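Local coordinates for alpha-2,3-sialyltransferase (Campylobacter jejuni, PDB 2P2V), which probably transfers sialic acid from a CMP-activated donor to an acceptor sugar through an alpha-2,3 linkage, this chain being its N-terminal catalytic portion, at residues Tyr43-Cys48 against Tyr57-Lys62; Val72-Tyr77 against Pro268-Tyr273; Lys190-Gly195 against Asn259-Thr264; Leu216-Ser219 against Val223-Tyr226. All blocks are in the same frame, centred on the assembly; numbering follows the deposited sequence.

Interaction 1. Residues Tyr43-Cys48 against Tyr57-Lys62. With EDO (1,2-ethanediol), chain E.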
loop_
_atom_site.group_PDB
_atom_site.type_symbol
_atom_site.label_atom_id
_atom_site.label_comp_id
_atom_site.label_asym_id
_atom_site.label_seq_id
_atom_site.Cartn_x
_atom_site.Cartn_y
_atom_site.Cartn_z
ATOM N N TYR A 43 -19.098 -9.873 -33.659
ATOM C CA TYR A 43 -18.080 -8.948 -33.205
ATOM C C TYR A 43 -18.605 -8.132 -32.003
ATOM O O TYR A 43 -19.812 -7.988 -31.816
ATOM C CB TYR A 43 -17.657 -7.966 -34.322
ATOM C CG TYR A 43 -18.814 -7.209 -34.944
ATOM C CD1 TYR A 43 -19.337 -6.043 -34.328
ATOM C CD2 TYR A 43 -19.395 -7.641 -36.160
ATOM C CE1 TYR A 43 -20.387 -5.355 -34.898
ATOM C CE2 TYR A 43 -20.451 -6.975 -36.728
ATOM C CZ TYR A 43 -20.940 -5.827 -36.105
ATOM O OH TYR A 43 -21.983 -5.158 -36.651
ATOM N N ASP A 44 -17.651 -7.623 -31.219
ATOM C CA ASP A 44 -17.895 -6.578 -30.168
ATOM C C ASP A 44 -17.357 -5.291 -30.756
ATOM O O ASP A 44 -16.583 -5.299 -31.712
ATOM C CB ASP A 44 -17.132 -6.935 -28.866
ATOM C CG ASP A 44 -17.763 -8.113 -28.110
ATOM O OD1 ASP A 44 -18.964 -8.313 -28.257
ATOM O OD2 ASP A 44 -17.073 -8.871 -27.378
ATOM N N VAL A 45 -17.715 -4.136 -30.172
ATOM C CA VAL A 45 -17.304 -2.875 -30.733
ATOM C C VAL A 45 -16.621 -2.058 -29.582
ATOM O O VAL A 45 -17.157 -2.054 -28.471
ATOM C CB VAL A 45 -18.526 -2.068 -31.138
ATOM C CG1 VAL A 45 -18.095 -0.771 -31.656
ATOM C CG2 VAL A 45 -19.378 -2.817 -32.241
ATOM N N PHE A 46 -15.520 -1.369 -29.883
ATOM C CA PHE A 46 -14.896 -0.418 -28.928
ATOM C C PHE A 46 -15.013 0.965 -29.545
ATOM O O PHE A 46 -14.792 1.149 -30.764
ATOM C CB PHE A 46 -13.417 -0.724 -28.713
ATOM C CG PHE A 46 -13.104 -1.887 -27.775
ATOM C CD1 PHE A 46 -14.077 -2.616 -27.122
ATOM C CD2 PHE A 46 -11.759 -2.227 -27.580
ATOM C CE1 PHE A 46 -13.706 -3.691 -26.270
ATOM C CE2 PHE A 46 -11.377 -3.268 -26.750
ATOM C CZ PHE A 46 -12.352 -3.998 -26.078
ATOM N N ARG A 47 -15.393 1.958 -28.731
ATOM C CA ARG A 47 -15.440 3.329 -29.220
ATOM C C ARG A 47 -14.676 4.204 -28.219
ATOM O O ARG A 47 -14.441 3.805 -27.072
ATOM C CB ARG A 47 -16.889 3.842 -29.273
ATOM C CG ARG A 47 -17.929 3.011 -30.133
ATOM C CD ARG A 47 -17.511 3.005 -31.591
ATOM N NE ARG A 47 -17.431 4.310 -32.257
ATOM C CZ ARG A 47 -18.467 4.940 -32.811
ATOM N NH1 ARG A 47 -19.670 4.424 -32.752
ATOM N NH2 ARG A 47 -18.289 6.088 -33.451
ATOM N N CYS A 48 -14.303 5.421 -28.635
ATOM C CA CYS A 48 -13.525 6.225 -27.730
ATOM C C CYS A 48 -14.011 7.663 -27.781
ATOM O O CYS A 48 -14.684 8.063 -28.754
ATOM C CB CYS A 48 -12.037 6.204 -28.097
ATOM S SG CYS A 48 -11.566 6.852 -29.714
ATOM N N TYR A 57 -26.079 5.919 -36.031
ATOM C CA TYR A 57 -25.441 4.825 -35.350
ATOM C C TYR A 57 -24.546 4.049 -36.303
ATOM O O TYR A 57 -24.880 2.908 -36.651
ATOM C CB TYR A 57 -26.473 3.903 -34.730
ATOM C CG TYR A 57 -27.164 4.504 -33.519
ATOM C CD1 TYR A 57 -26.465 4.681 -32.298
ATOM C CD2 TYR A 57 -28.504 4.902 -33.582
ATOM C CE1 TYR A 57 -27.089 5.218 -31.188
ATOM C CE2 TYR A 57 -29.140 5.462 -32.472
ATOM C CZ TYR A 57 -28.421 5.606 -31.280
ATOM O OH TYR A 57 -29.038 6.126 -30.189
ATOM N N TYR A 58 -23.395 4.628 -36.658
ATOM C CA TYR A 58 -22.483 3.975 -37.646
ATOM C C TYR A 58 -22.008 2.575 -37.293
ATOM O O TYR A 58 -21.654 1.792 -38.189
ATOM C CB TYR A 58 -21.332 4.871 -38.057
ATOM C CG TYR A 58 -21.805 6.159 -38.705
ATOM C CD1 TYR A 58 -22.300 6.168 -40.039
ATOM C CD2 TYR A 58 -21.776 7.371 -38.006
ATOM C CE1 TYR A 58 -22.756 7.371 -40.643
ATOM C CE2 TYR A 58 -22.217 8.572 -38.607
ATOM C CZ TYR A 58 -22.704 8.556 -39.926
ATOM O OH TYR A 58 -23.137 9.736 -40.495
ATOM N N LEU A 59 -21.984 2.236 -35.999
ATOM C CA LEU A 59 -21.638 0.878 -35.588
ATOM C C LEU A 59 -22.674 0.267 -34.636
ATOM O O LEU A 59 -22.385 -0.668 -33.900
ATOM C CB LEU A 59 -20.229 0.860 -34.988
ATOM C CG LEU A 59 -19.109 0.820 -36.021
ATOM C CD1 LEU A 59 -17.774 0.880 -35.307
ATOM C CD2 LEU A 59 -19.203 -0.489 -36.845
ATOM N N GLY A 60 -23.902 0.783 -34.679
ATOM C CA GLY A 60 -24.986 0.240 -33.880
ATOM C C GLY A 60 -24.971 0.854 -32.480
ATOM O O GLY A 60 -24.214 1.796 -32.208
ATOM N N LYS A 61 -25.819 0.309 -31.612
ATOM C CA LYS A 61 -26.095 0.907 -30.303
ATOM C C LYS A 61 -25.354 0.206 -29.174
ATOM O O LYS A 61 -25.274 0.748 -28.057
ATOM C CB LYS A 61 -27.604 0.855 -30.020
ATOM C CG LYS A 61 -28.486 1.749 -30.907
ATOM C CD LYS A 61 -29.955 1.678 -30.440
ATOM C CE LYS A 61 -30.155 2.445 -29.105
ATOM N NZ LYS A 61 -31.481 2.267 -28.389
ATOM N N LYS A 62 -24.866 -1.023 -29.442
ATOM C CA LYS A 62 -24.216 -1.859 -28.433
ATOM C C LYS A 62 -22.695 -1.704 -28.464
ATOM O O LYS A 62 -22.033 -2.130 -29.419
ATOM C CB LYS A 62 -24.633 -3.328 -28.555
ATOM C CG LYS A 62 -26.158 -3.453 -28.725
ATOM C CD LYS A 62 -26.666 -4.832 -28.390
ATOM C CE LYS A 62 -28.183 -4.803 -28.318
ATOM N NZ LYS A 62 -28.808 -6.179 -28.187
HETATM C C1 EDO E . -22.127 -9.320 -33.809
HETATM O O1 EDO E . -22.091 -10.002 -32.557
HETATM C C2 EDO E . -23.163 -8.228 -33.807
HETATM O O2 EDO E . -23.888 -8.391 -35.037
HETATM O O HOH W 1 -20.462 -4.450 -29.025
HETATM O O HOH W 2 -22.698 3.759 -33.630
HETATM O O HOH W 3 -21.118 2.042 -31.538
#

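Interaction 2. Residues Val72-Tyr77 against Pro268-Tyr273. With EDO (1,2-ethanediol), chain F.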
loop_
_atom_site.group_PDB
_atom_site.type_symbol
_atom_site.label_atom_id
_atom_site.label_comp_id
_atom_site.label_asym_id
_atom_site.label_seq_id
_atom_site.Cartn_x
_atom_site.Cartn_y
_atom_site.Cartn_z
ATOM N N VAL A 72 -10.509 14.606 -19.279
ATOM C CA VAL A 72 -11.936 14.871 -19.398
ATOM C C VAL A 72 -12.719 13.696 -18.878
ATOM O O VAL A 72 -13.900 13.603 -19.116
ATOM C CB VAL A 72 -12.360 15.124 -20.885
ATOM C CG1 VAL A 72 -11.739 16.472 -21.373
ATOM C CG2 VAL A 72 -11.837 13.994 -21.789
ATOM N N PHE A 73 -12.090 12.834 -18.085
ATOM C CA PHE A 73 -12.859 11.619 -17.630
ATOM C C PHE A 73 -14.081 11.946 -16.825
ATOM O O PHE A 73 -15.120 11.304 -16.939
ATOM C CB PHE A 73 -11.949 10.648 -16.855
ATOM C CG PHE A 73 -12.559 9.278 -16.719
ATOM C CD1 PHE A 73 -12.463 8.366 -17.795
ATOM C CD2 PHE A 73 -13.273 8.934 -15.591
ATOM C CE1 PHE A 73 -13.059 7.114 -17.683
ATOM C CE2 PHE A 73 -13.896 7.652 -15.475
ATOM C CZ PHE A 73 -13.762 6.766 -16.563
ATOM N N LEU A 74 -13.961 12.942 -15.923
ATOM C CA LEU A 74 -15.128 13.289 -15.112
ATOM C C LEU A 74 -16.355 13.584 -15.960
ATOM O O LEU A 74 -17.438 13.086 -15.665
ATOM C CB LEU A 74 -14.787 14.532 -14.224
ATOM C CG LEU A 74 -15.906 14.996 -13.258
ATOM C CD1 LEU A 74 -15.910 14.227 -11.984
ATOM C CD2 LEU A 74 -15.572 16.479 -12.918
ATOM N N GLN A 75 -16.206 14.463 -16.966
ATOM C CA GLN A 75 -17.332 14.794 -17.843
ATOM C C GLN A 75 -17.749 13.578 -18.715
ATOM O O GLN A 75 -18.940 13.297 -18.887
ATOM C CB GLN A 75 -16.974 15.989 -18.721
ATOM C CG GLN A 75 -16.732 17.264 -17.882
ATOM C CD GLN A 75 -15.297 17.445 -17.373
ATOM O OE1 GLN A 75 -14.481 16.516 -17.373
ATOM N NE2 GLN A 75 -14.983 18.684 -16.919
ATOM N N GLN A 76 -16.769 12.821 -19.200
ATOM C CA GLN A 76 -17.139 11.724 -20.117
ATOM C C GLN A 76 -17.860 10.612 -19.363
ATOM O O GLN A 76 -18.758 9.922 -19.923
ATOM C CB GLN A 76 -15.889 11.128 -20.756
ATOM C CG GLN A 76 -15.112 11.977 -21.725
ATOM C CD GLN A 76 -15.814 12.245 -23.024
ATOM O OE1 GLN A 76 -17.047 12.283 -23.112
ATOM N NE2 GLN A 76 -15.014 12.398 -24.071
ATOM N N TYR A 77 -17.429 10.353 -18.132
ATOM C CA TYR A 77 -18.112 9.325 -17.291
ATOM C C TYR A 77 -19.594 9.672 -17.116
ATOM O O TYR A 77 -20.462 8.869 -17.300
ATOM C CB TYR A 77 -17.415 9.242 -15.931
ATOM C CG TYR A 77 -17.969 8.178 -15.007
ATOM C CD1 TYR A 77 -17.576 6.837 -15.147
ATOM C CD2 TYR A 77 -18.899 8.488 -14.026
ATOM C CE1 TYR A 77 -18.101 5.850 -14.296
ATOM C CE2 TYR A 77 -19.426 7.493 -13.150
ATOM C CZ TYR A 77 -18.984 6.206 -13.288
ATOM O OH TYR A 77 -19.520 5.301 -12.406
ATOM N N PRO A 268 -20.307 19.717 -4.236
ATOM C CA PRO A 268 -19.108 19.615 -3.400
ATOM C C PRO A 268 -18.115 18.594 -3.990
ATOM O O PRO A 268 -16.940 18.831 -4.015
ATOM C CB PRO A 268 -19.656 19.150 -2.070
ATOM C CG PRO A 268 -21.005 19.784 -2.027
ATOM C CD PRO A 268 -21.527 19.509 -3.436
ATOM N N GLY A 269 -18.625 17.507 -4.535
ATOM C CA GLY A 269 -17.719 16.466 -5.075
ATOM C C GLY A 269 -17.022 16.869 -6.361
ATOM O O GLY A 269 -15.835 16.650 -6.496
ATOM N N VAL A 270 -17.769 17.449 -7.300
ATOM C CA VAL A 270 -17.204 17.949 -8.554
ATOM C C VAL A 270 -16.231 19.057 -8.220
ATOM O O VAL A 270 -15.145 19.111 -8.799
ATOM C CB VAL A 270 -18.299 18.447 -9.562
ATOM C CG1 VAL A 270 -17.682 19.213 -10.700
ATOM C CG2 VAL A 270 -19.044 17.254 -10.191
ATOM N N SER A 271 -16.596 19.984 -7.313
ATOM C CA SER A 271 -15.625 21.073 -7.033
ATOM C C SER A 271 -14.327 20.563 -6.426
ATOM O O SER A 271 -13.272 21.034 -6.778
ATOM C CB SER A 271 -16.232 22.281 -6.233
ATOM O OG SER A 271 -17.048 21.790 -5.220
ATOM N N PHE A 272 -14.424 19.616 -5.491
ATOM C CA PHE A 272 -13.296 18.984 -4.879
ATOM C C PHE A 272 -12.409 18.391 -5.980
ATOM O O PHE A 272 -11.186 18.595 -6.017
ATOM C CB PHE A 272 -13.766 17.851 -3.917
ATOM C CG PHE A 272 -12.605 17.135 -3.268
ATOM C CD1 PHE A 272 -11.930 16.132 -3.978
ATOM C CD2 PHE A 272 -12.152 17.510 -1.997
ATOM C CE1 PHE A 272 -10.818 15.514 -3.448
ATOM C CE2 PHE A 272 -11.069 16.848 -1.424
ATOM C CZ PHE A 272 -10.381 15.861 -2.172
ATOM N N TYR A 273 -13.054 17.615 -6.850
ATOM C CA TYR A 273 -12.350 16.924 -7.959
ATOM C C TYR A 273 -11.617 17.866 -8.906
ATOM O O TYR A 273 -10.409 17.686 -9.172
ATOM C CB TYR A 273 -13.376 16.095 -8.707
ATOM C CG TYR A 273 -12.747 15.226 -9.780
ATOM C CD1 TYR A 273 -12.564 13.856 -9.560
ATOM C CD2 TYR A 273 -12.332 15.772 -10.999
ATOM C CE1 TYR A 273 -11.957 13.052 -10.560
ATOM C CE2 TYR A 273 -11.766 14.983 -11.998
ATOM C CZ TYR A 273 -11.569 13.641 -11.758
ATOM O OH TYR A 273 -11.001 12.820 -12.733
HETATM C C1 EDO F . -9.186 13.745 -8.039
HETATM O O1 EDO F . -9.181 12.326 -8.208
HETATM C C2 EDO F . -8.000 14.353 -8.763
HETATM O O2 EDO F . -8.546 14.993 -9.919
HETATM O O HOH W 4 -11.206 14.163 -15.311
#

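Interaction 3. Residues Lys190-Gly195 against Asn259-Thr264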
loop_
_atom_site.group_PDB
_atom_site.type_symbol
_atom_site.label_atom_id
_atom_site.label_comp_id
_atom_site.label_asym_id
_atom_site.label_seq_id
_atom_site.Cartn_x
_atom_site.Cartn_y
_atom_site.Cartn_z
ATOM N N LYS A 190 -15.239 23.682 -26.210
ATOM C CA LYS A 190 -14.725 25.050 -26.006
ATOM C C LYS A 190 -14.744 25.506 -24.546
ATOM O O LYS A 190 -13.775 26.095 -24.078
ATOM C CB LYS A 190 -15.491 26.049 -26.884
ATOM C CG LYS A 190 -15.186 25.943 -28.381
ATOM C CD LYS A 190 -16.137 26.820 -29.183
ATOM C CE LYS A 190 -15.842 26.770 -30.668
ATOM N NZ LYS A 190 -17.084 27.167 -31.409
ATOM N N THR A 191 -15.824 25.221 -23.821
ATOM C CA THR A 191 -15.949 25.681 -22.439
ATOM C C THR A 191 -14.942 24.992 -21.525
ATOM O O THR A 191 -14.139 25.665 -20.857
ATOM C CB THR A 191 -17.353 25.468 -21.861
ATOM O OG1 THR A 191 -18.328 26.045 -22.730
ATOM C CG2 THR A 191 -17.460 26.119 -20.499
ATOM N N ILE A 192 -14.987 23.654 -21.496
ATOM C CA ILE A 192 -14.149 22.873 -20.571
ATOM C C ILE A 192 -12.678 23.289 -20.734
ATOM O O ILE A 192 -12.025 23.666 -19.751
ATOM C CB ILE A 192 -14.368 21.329 -20.706
ATOM C CG1 ILE A 192 -15.847 20.983 -20.470
ATOM C CG2 ILE A 192 -13.520 20.569 -19.683
ATOM C CD1 ILE A 192 -16.267 19.578 -20.882
ATOM N N PHE A 193 -12.194 23.267 -21.980
ATOM C CA PHE A 193 -10.829 23.677 -22.305
ATOM C C PHE A 193 -10.830 24.968 -23.155
ATOM O O PHE A 193 -10.805 24.890 -24.397
ATOM C CB PHE A 193 -10.081 22.527 -23.014
ATOM C CG PHE A 193 -9.564 21.449 -22.070
ATOM C CD1 PHE A 193 -10.403 20.424 -21.618
ATOM C CD2 PHE A 193 -8.232 21.455 -21.641
ATOM C CE1 PHE A 193 -9.920 19.436 -20.746
ATOM C CE2 PHE A 193 -7.743 20.463 -20.778
ATOM C CZ PHE A 193 -8.592 19.452 -20.333
ATOM N N PRO A 194 -10.862 26.155 -22.490
ATOM C CA PRO A 194 -10.970 27.457 -23.189
ATOM C C PRO A 194 -9.928 27.690 -24.302
ATOM O O PRO A 194 -8.761 27.316 -24.151
ATOM C CB PRO A 194 -10.838 28.496 -22.057
ATOM C CG PRO A 194 -10.395 27.746 -20.846
ATOM C CD PRO A 194 -10.814 26.324 -21.024
ATOM N N GLY A 195 -10.372 28.294 -25.405
ATOM C CA GLY A 195 -9.556 28.489 -26.609
ATOM C C GLY A 195 -8.151 29.017 -26.372
ATOM O O GLY A 195 -7.178 28.267 -26.450
ATOM N N ASN A 259 -25.342 15.137 -28.137
ATOM C CA ASN A 259 -24.417 15.343 -29.230
ATOM C C ASN A 259 -23.235 16.188 -28.863
ATOM O O ASN A 259 -22.467 16.587 -29.738
ATOM C CB ASN A 259 -25.125 15.996 -30.420
ATOM C CG ASN A 259 -25.670 17.404 -30.108
ATOM O OD1 ASN A 259 -25.692 17.870 -28.954
ATOM N ND2 ASN A 259 -26.137 18.078 -31.158
ATOM N N ASP A 260 -23.094 16.514 -27.580
ATOM C CA ASP A 260 -21.916 17.274 -27.104
ATOM C C ASP A 260 -21.613 16.660 -25.733
ATOM O O ASP A 260 -22.492 16.022 -25.151
ATOM C CB ASP A 260 -22.270 18.755 -26.980
ATOM C CG ASP A 260 -21.056 19.660 -26.896
ATOM O OD1 ASP A 260 -19.917 19.156 -26.890
ATOM O OD2 ASP A 260 -21.250 20.916 -26.801
ATOM N N ILE A 261 -20.367 16.797 -25.288
ATOM C CA ILE A 261 -19.934 16.312 -23.971
ATOM C C ILE A 261 -20.727 17.082 -22.918
ATOM O O ILE A 261 -20.898 18.307 -23.046
ATOM C CB ILE A 261 -18.385 16.461 -23.769
ATOM C CG1 ILE A 261 -17.908 15.787 -22.483
ATOM C CG2 ILE A 261 -17.908 17.988 -23.835
ATOM C CD1 ILE A 261 -16.349 15.708 -22.414
ATOM N N LEU A 262 -21.259 16.364 -21.930
ATOM C CA LEU A 262 -22.018 17.024 -20.850
ATOM C C LEU A 262 -21.152 17.778 -19.870
ATOM O O LEU A 262 -20.035 17.394 -19.535
ATOM C CB LEU A 262 -22.869 16.002 -20.104
ATOM C CG LEU A 262 -23.864 15.207 -20.963
ATOM C CD1 LEU A 262 -24.810 14.434 -20.083
ATOM C CD2 LEU A 262 -24.644 16.093 -21.979
ATOM N N LEU A 263 -21.694 18.880 -19.358
ATOM C CA LEU A 263 -20.987 19.674 -18.369
ATOM C C LEU A 263 -21.435 19.175 -17.008
ATOM O O LEU A 263 -22.523 18.638 -16.877
ATOM C CB LEU A 263 -21.424 21.149 -18.514
ATOM C CG LEU A 263 -20.556 22.146 -19.310
ATOM C CD1 LEU A 263 -19.731 21.610 -20.456
ATOM C CD2 LEU A 263 -21.402 23.409 -19.700
ATOM N N THR A 264 -20.654 19.431 -15.967
ATOM C CA THR A 264 -21.051 18.976 -14.641
ATOM C C THR A 264 -21.464 20.194 -13.812
ATOM O O THR A 264 -20.938 21.262 -14.016
ATOM C CB THR A 264 -19.892 18.229 -13.969
ATOM O OG1 THR A 264 -18.743 19.072 -13.966
ATOM C CG2 THR A 264 -19.527 16.980 -14.816
#

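Interaction 4. Residues Leu216-Ser219 against Val223-Tyr226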
loop_
_atom_site.group_PDB
_atom_site.type_symbol
_atom_site.label_atom_id
_atom_site.label_comp_id
_atom_site.label_asym_id
_atom_site.label_seq_id
_atom_site.Cartn_x
_atom_site.Cartn_y
_atom_site.Cartn_z
ATOM N N LEU A 216 3.822 -3.721 -34.574
ATOM C CA LEU A 216 4.419 -4.426 -33.435
ATOM C C LEU A 216 3.448 -5.271 -32.645
ATOM O O LEU A 216 3.798 -6.385 -32.254
ATOM C CB LEU A 216 5.200 -3.477 -32.508
ATOM C CG LEU A 216 6.015 -4.148 -31.384
ATOM C CD1 LEU A 216 7.131 -5.079 -31.987
ATOM C CD2 LEU A 216 6.644 -3.126 -30.420
ATOM N N LEU A 217 2.251 -4.739 -32.350
ATOM C CA LEU A 217 1.228 -5.523 -31.664
ATOM C C LEU A 217 0.958 -6.790 -32.452
ATOM O O LEU A 217 0.842 -7.873 -31.870
ATOM C CB LEU A 217 -0.068 -4.703 -31.532
ATOM C CG LEU A 217 -0.011 -3.643 -30.409
ATOM C CD1 LEU A 217 -1.217 -2.679 -30.580
ATOM C CD2 LEU A 217 -0.005 -4.340 -29.052
ATOM N N LYS A 218 0.843 -6.632 -33.769
ATOM C CA LYS A 218 0.535 -7.787 -34.658
ATOM C C LYS A 218 1.691 -8.787 -34.643
ATOM O O LYS A 218 1.456 -9.975 -34.479
ATOM C CB LYS A 218 0.246 -7.292 -36.083
ATOM C CG LYS A 218 -0.075 -8.383 -37.129
ATOM C CD LYS A 218 -0.251 -7.716 -38.485
ATOM C CE LYS A 218 -0.795 -8.647 -39.541
ATOM N NZ LYS A 218 -0.360 -10.079 -39.357
ATOM N N SER A 219 2.938 -8.320 -34.762
ATOM C CA SER A 219 4.079 -9.292 -34.724
ATOM C C SER A 219 4.390 -9.962 -33.397
ATOM O O SER A 219 4.800 -11.125 -33.380
ATOM C CB SER A 219 5.375 -8.825 -35.403
ATOM O OG SER A 219 5.689 -7.469 -35.180
ATOM N N VAL A 223 -1.973 -11.547 -33.978
ATOM C CA VAL A 223 -3.365 -11.298 -34.225
ATOM C C VAL A 223 -3.409 -10.714 -35.625
ATOM O O VAL A 223 -2.357 -10.416 -36.230
ATOM C CB VAL A 223 -3.959 -10.272 -33.154
ATOM C CG1 VAL A 223 -3.897 -10.819 -31.750
ATOM C CG2 VAL A 223 -3.204 -8.982 -33.221
ATOM N N ASN A 224 -4.613 -10.530 -36.156
ATOM C CA ASN A 224 -4.794 -9.990 -37.481
ATOM C C ASN A 224 -5.485 -8.661 -37.401
ATOM O O ASN A 224 -6.389 -8.511 -36.601
ATOM C CB ASN A 224 -5.609 -11.012 -38.316
ATOM C CG ASN A 224 -4.752 -12.230 -38.693
ATOM O OD1 ASN A 224 -5.020 -13.374 -38.272
ATOM N ND2 ASN A 224 -3.659 -11.961 -39.407
ATOM N N ILE A 225 -5.030 -7.711 -38.203
ATOM C CA ILE A 225 -5.577 -6.394 -38.255
ATOM C C ILE A 225 -5.996 -6.021 -39.677
ATOM O O ILE A 225 -5.158 -5.919 -40.586
ATOM C CB ILE A 225 -4.581 -5.311 -37.697
ATOM C CG1 ILE A 225 -4.012 -5.736 -36.314
ATOM C CG2 ILE A 225 -5.257 -3.962 -37.716
ATOM C CD1 ILE A 225 -2.902 -4.819 -35.736
ATOM N N TYR A 226 -7.297 -5.787 -39.835
ATOM C CA TYR A 226 -7.872 -5.348 -41.094
ATOM C C TYR A 226 -8.424 -3.946 -41.070
ATOM O O TYR A 226 -8.770 -3.431 -39.999
ATOM C CB TYR A 226 -9.009 -6.289 -41.431
ATOM C CG TYR A 226 -8.511 -7.698 -41.632
ATOM C CD1 TYR A 226 -7.854 -8.059 -42.828
ATOM C CD2 TYR A 226 -8.651 -8.647 -40.646
ATOM C CE1 TYR A 226 -7.369 -9.348 -43.020
ATOM C CE2 TYR A 226 -8.183 -9.938 -40.822
ATOM C CZ TYR A 226 -7.545 -10.280 -42.017
ATOM O OH TYR A 226 -7.072 -11.572 -42.171
HETATM O O HOH W 5 -0.262 -12.269 -37.086
#

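Interaction 1. Residues Tyr43-Cys48 against Tyr57-Lys62
Gly60 O accepts hydrogen bonds from two waters, one at 2.9 Å and one at 3.2 Å, and both waters lead across to Arg47 NH1. The second of them accepts from Arg47 NH1 at 3.0 Å, whereas the bond from Arg47 NH1 to the first is weak; that first water also accepts from Leu59 N. Both lie at the edge of the guanidinium, in its plane, which, with the salt bridge from NH2 to Glu54, should restrain the rotation of the group. Three successive turns of the same sense (chi1 -57°, chi2 -62°, chi3 -61°) coil the side chain compactly as it leaves the strand toward the 57-60 turn, bringing NH1 to 4.2 Å from Leu59 CB. Residues 57-60 form a type I beta turn, closed by Gly60 N to Tyr57 O, within the connection between strands 44-48 and 62-68, neighbours in the parallel sheet of this Rossmann-like domain. Leu59 projects from the turn toward strand 44-48, and its CD1 meets Val45 CG1 at 4.0 Å, the two side chains crossing at a slant. The same valine sets CB and CG2 against Lys62 O, the start of the next strand. A further water joins the strands there, accepting from Val45 N at 3.0 Å and donating to Lys62 O at 2.8 Å. At the other end Tyr43 carries a 1,2-ethanediol, probably from the crystallisation liquor, with C1 over the centre of one ring face and O1 donating to Tyr43 O. Past Arg47, Cys48 touches the bound CMP-3-fluoro-sialic acid.

Interaction 2. Residues Val72-Tyr77 against Pro268-Tyr273
Leu74 lies over one face of the Tyr273 ring, its CD1 4.0 Å from the ring centroid and 10° off the normal, a CH-pi contact made almost straight down onto the ring. CD2 packs against Tyr273 CD2 at 3.8 Å and also meets Val270 CG1 at 4.1 Å, while CB rests 3.8 Å from Tyr273 CE2, so the leucine spans the ring from its root to its branches. Both CG atoms stand trans to their own backbone N (chi1 -178° for Leu74, -174° for Tyr273), and the two side chains point in opposing directions as they pass. On the far face sits a 1,2-ethanediol, probably from the crystallisation liquor. The phenol is tied to helix 73-85 by a water, 2.9 Å from Tyr273 OH, that accepts from Leu74 N at 3.1 Å. Further out, Phe116 meets the Tyr273 ring edge-to-face, and Leu74 O is hydrogen-bonded by Tyr143 OH of the second subunit. Val72, at the N-cap of helix 73-85, and Gln76 both touch the bound donor analogue. The arrangement is apolar helix-helix packing, joining the beginning of helix 268-283 to the helix that lines the nucleotide-sugar pocket.

Interaction 3. Residues Lys190-Gly195 against Asn259-Thr264
Ile192 turns its CG1 beside the backbone N and opposite the carbonyl carbon (chi1 -57°), and chi2 of 166° then extends the chain straight, carrying CD1 out from the helix end between two side chains of residues 259-264. On the other side Ile261 has CG1 opposite its backbone N (chi1 -172°), which leaves the CG2 methyl between N and the carbonyl carbon. This methyl makes the closest approach: Ile261 CG2 is 3.7 Å from Ile192 CD1, the two side chains meeting at a slant. Leu263 approaches differently, running past Ile192 in the opposite direction so that its CD1 reaches Ile192 CG1 at 3.9 Å and CD1 at 4.0 Å; the residue also touches a crystal neighbour. Between the two segments the contact is apolar, and it fastens the last turn of the short helix 187-192 to the extended, irregular segment that leads into helix 268-283. Phe193, next along, has already left helical geometry and packs on Val72. Upstream of Ile261, the Asp260 carboxylate adds polar ties to the start of the helix and the residue just before it: OD2 accepts from Asn188 N and OD1 is hydrogen-bonded to Ser186 OG. A weak bond of 2.9 Å adds Ile261 N to Asp260 OD1. Ile261 also lies on Gln76 of helix 73-85, and its side chain is about 6 Å from the bound donor analogue.

Interaction 4. Residues Leu216-Ser219 against Val223-Tyr226
Lys218 passes across the start of the strand, with its aliphatic carbons against the backbone carbonyl of Val223. The chain is extended through chi3 (chi1 179°), which takes it away from the helix axis and past the carbonyl; CG comes to 3.2 Å from Val223 O, a close approach of carbon to oxygen. The final bond breaks this course: chi4 of -32°, well short of a staggered value, bends the end and swings the ammonium back toward the same oxygen. NZ stops 3.7 Å from Val223 O, and a water fills in, accepting weakly from Lys218 NZ at 3.2 Å and donating to Val223 O at 2.9 Å. Asn224 crosses the lysine at a slant, ND2 lying 3.8 Å from Lys218 NZ; as both groups are donors, this is proximity and not a bond. On the buried side, Ile225 points toward the helix, and its extended outer chain brings CD1 to 4.0 Å from Lys218 CB. Val223 places CG2 between its own backbone N and carbonyl carbon, against the helix backbone, 4.2 Å from Lys218 CA and 4.4 Å from Leu217 O. The tight turn from helix 207-221 to strand 224-227 belongs to the alternating helix-and-strand topology of the domain. Strand 224-227 pairs in parallel with strand 165-169 at an edge of the sheet, Ile225 touching Leu168, while Leu217 and Val223 both rest on Ile159 of helix 150-161.

In the fold
Interactions 2 and 3 form one continuous patch, their centres about 13 Å apart. They touch where Val270 CG1 meets Thr264 OG1 at 3.4 Å and Gln75 CB meets Leu262 O at 3.5 Å, and helix 73-85 is flanked by both the segment 259-264 and helix 268-283. Along the chain, interaction 3 is nested within the loop that interaction 2 closes, and interaction 4 within that of interaction 3, yet 4 lies on the opposite side of the chain's centre, about 35 Å from 3 between centres. Interactions 1 and 4 reach the same sheet. Cys48 of interaction 1 and Val72 and Gln76 of interaction 2 border the donor-analogue pocket.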